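Local atomic coordinates of nicotinate phosphoribosyltransferase (Saccharomyces cerevisiae, PDB entry 1VLP), a protein that catalyses the ATP-dependent synthesis of nicotinate D-ribonucleotide from nicotinate and phosphoribosyl diphosphate, the first step from nicotinic acid to NAD. Residues L22-M26 with Y27-M31. Sequence-based numbering, arbitrary orientation.
Sequences LDTDM and YKITM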
loop_
_atom_site.group_PDB
_atom_site.type_symbol
_atom_site.label_atom_id
_atom_site.label_comp_id
_atom_site.label_asym_id
_atom_site.label_seq_id
_atom_site.Cartn_x
_atom_site.Cartn_y
_atom_site.Cartn_z
ATOM N N LEU A 22 -7.231 12.591 -1.115
ATOM C CA LEU A 22 -6.365 12.201 0.033
ATOM C C LEU A 22 -6.817 10.977 0.867
ATOM O O LEU A 22 -6.083 10.553 1.801
ATOM C CB LEU A 22 -6.237 13.395 0.991
ATOM C CG LEU A 22 -5.597 14.727 0.500
ATOM C CD1 LEU A 22 -5.284 15.650 1.656
ATOM C CD2 LEU A 22 -4.403 14.471 -0.327
ATOM N N ASP A 23 -8.009 10.418 0.578
ATOM C CA ASP A 23 -8.461 9.185 1.206
ATOM C C ASP A 23 -7.790 8.023 0.467
ATOM O O ASP A 23 -8.397 7.317 -0.378
ATOM C CB ASP A 23 -9.981 9.064 1.214
ATOM C CG ASP A 23 -10.454 7.792 1.941
ATOM O OD1 ASP A 23 -9.596 7.094 2.596
ATOM O OD2 ASP A 23 -11.675 7.462 1.852
ATOM N N THR A 24 -6.489 7.918 0.679
ATOM C CA THR A 24 -5.644 6.957 -0.026
ATOM C C THR A 24 -4.335 6.824 0.758
ATOM O O THR A 24 -4.066 7.613 1.682
ATOM C CB THR A 24 -5.309 7.396 -1.501
ATOM O OG1 THR A 24 -4.777 6.277 -2.221
ATOM C CG2 THR A 24 -4.305 8.485 -1.552
ATOM N N ASP A 25 -3.512 5.871 0.346
ATOM C CA ASP A 25 -2.188 5.691 0.945
ATOM C C ASP A 25 -1.184 6.729 0.392
ATOM O O ASP A 25 -1.180 6.964 -0.829
ATOM C CB ASP A 25 -1.657 4.273 0.687
ATOM C CG ASP A 25 -2.534 3.161 1.347
ATOM O OD1 ASP A 25 -2.721 3.184 2.569
ATOM O OD2 ASP A 25 -3.057 2.306 0.623
HETATM N N MSE A 26 -0.353 7.329 1.252
HETATM C CA MSE A 26 0.618 8.333 0.792
HETATM C C MSE A 26 1.473 7.849 -0.341
HETATM O O MSE A 26 1.784 8.655 -1.245
HETATM C CB MSE A 26 1.532 8.812 1.902
HETATM C CG MSE A 26 2.706 9.679 1.392
HETATM SE SE MSE A 26 3.501 10.488 2.956
HETATM C CE MSE A 26 5.353 10.897 2.103
ATOM N N TYR A 27 1.822 6.552 -0.356
ATOM C CA TYR A 27 2.661 6.044 -1.458
ATOM C C TYR A 27 2.005 6.241 -2.818
ATOM O O TYR A 27 2.714 6.407 -3.820
ATOM C CB TYR A 27 3.116 4.595 -1.265
ATOM C CG TYR A 27 2.098 3.536 -1.663
ATOM C CD1 TYR A 27 1.996 3.100 -2.987
ATOM C CD2 TYR A 27 1.241 2.998 -0.740
ATOM C CE1 TYR A 27 1.061 2.123 -3.356
ATOM C CE2 TYR A 27 0.289 2.011 -1.107
ATOM C CZ TYR A 27 0.210 1.590 -2.403
ATOM O OH TYR A 27 -0.723 0.627 -2.714
ATOM N N LYS A 28 0.668 6.311 -2.868
ATOM C CA LYS A 28 0.026 6.573 -4.165
ATOM C C LYS A 28 0.315 7.959 -4.725
ATOM O O LYS A 28 0.546 8.120 -5.918
ATOM C CB LYS A 28 -1.486 6.258 -4.125
ATOM C CG LYS A 28 -1.794 4.791 -3.871
ATOM C CD LYS A 28 -2.035 3.911 -5.131
ATOM C CE LYS A 28 -0.871 3.635 -6.056
ATOM N NZ LYS A 28 -1.316 2.611 -7.079
ATOM N N ILE A 29 0.350 8.972 -3.864
ATOM C CA ILE A 29 0.685 10.308 -4.265
ATOM C C ILE A 29 2.135 10.476 -4.636
ATOM O O ILE A 29 2.452 11.150 -5.601
ATOM C CB ILE A 29 0.206 11.316 -3.159
ATOM C CG1 ILE A 29 -1.331 11.259 -3.032
ATOM C CG2 ILE A 29 0.658 12.763 -3.416
ATOM C CD1 ILE A 29 -2.113 11.627 -4.312
ATOM N N THR A 30 3.040 9.880 -3.878
ATOM C CA THR A 30 4.475 9.966 -4.258
ATOM C C THR A 30 4.725 9.212 -5.578
ATOM O O THR A 30 5.412 9.761 -6.458
ATOM C CB THR A 30 5.412 9.513 -3.137
ATOM O OG1 THR A 30 5.052 8.208 -2.686
ATOM C CG2 THR A 30 5.337 10.492 -1.975
HETATM N N MSE A 31 4.142 8.030 -5.774
HETATM C CA MSE A 31 4.193 7.389 -7.070
HETATM C C MSE A 31 3.623 8.227 -8.189
HETATM O O MSE A 31 4.195 8.327 -9.243
HETATM C CB MSE A 31 3.370 6.087 -7.042
HETATM C CG MSE A 31 4.016 4.898 -6.405
HETATM SE SE MSE A 31 5.496 4.309 -7.577
HETATM C CE MSE A 31 4.581 3.835 -9.066
#
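The Y27 ring meets D25 obliquely: D25 CB lies 3.5 Å from Y27 CD2, and the carboxylate runs alongside with its plane only 12° from that of the ring. D25 OD2 comes to 3.8 Å from Y27 CE2, a contact without a hydrogen bond; the polar end of D25 is engaged by S226 through OD1. One face of the ring receives the K28 chain, whose CG sits 3.9 Å above the plane, displaced toward the rim. Y27 reaches this place because its CG stands between the backbone N and the carbonyl carbon (chi1 82°), swinging the ring back alongside D25. K28 bends at chi2 and chi3, and its CG also packs 3.7 Å from T24 OG1, a buried hydroxyl for which the model offers no partner.

The backbone ties the approach to the first turn of helix 26-38. K28 N donates to D25 O at 2.8 Å, an i to i+3 bond, whereas T30 N to M26 O (3.2 Å, N-H...O 166°) is a regular i to i+4 bond. The chain of selenomethionine M26, extended beyond CG, brings CE to 4.1 Å from T30 CG2.

Y27 probably binds nicotinate, as in relatives, and D25 lies close to F189, another likely nicotinate contact. Y27 OH is hydrogen-bonded to E144, which with E245 also forms salt bridges with K28 NZ. T24, D25, Y27 and K28 all touch I145 of helix 144-159, while M26 and I29 rest on I228 of helix 228-234.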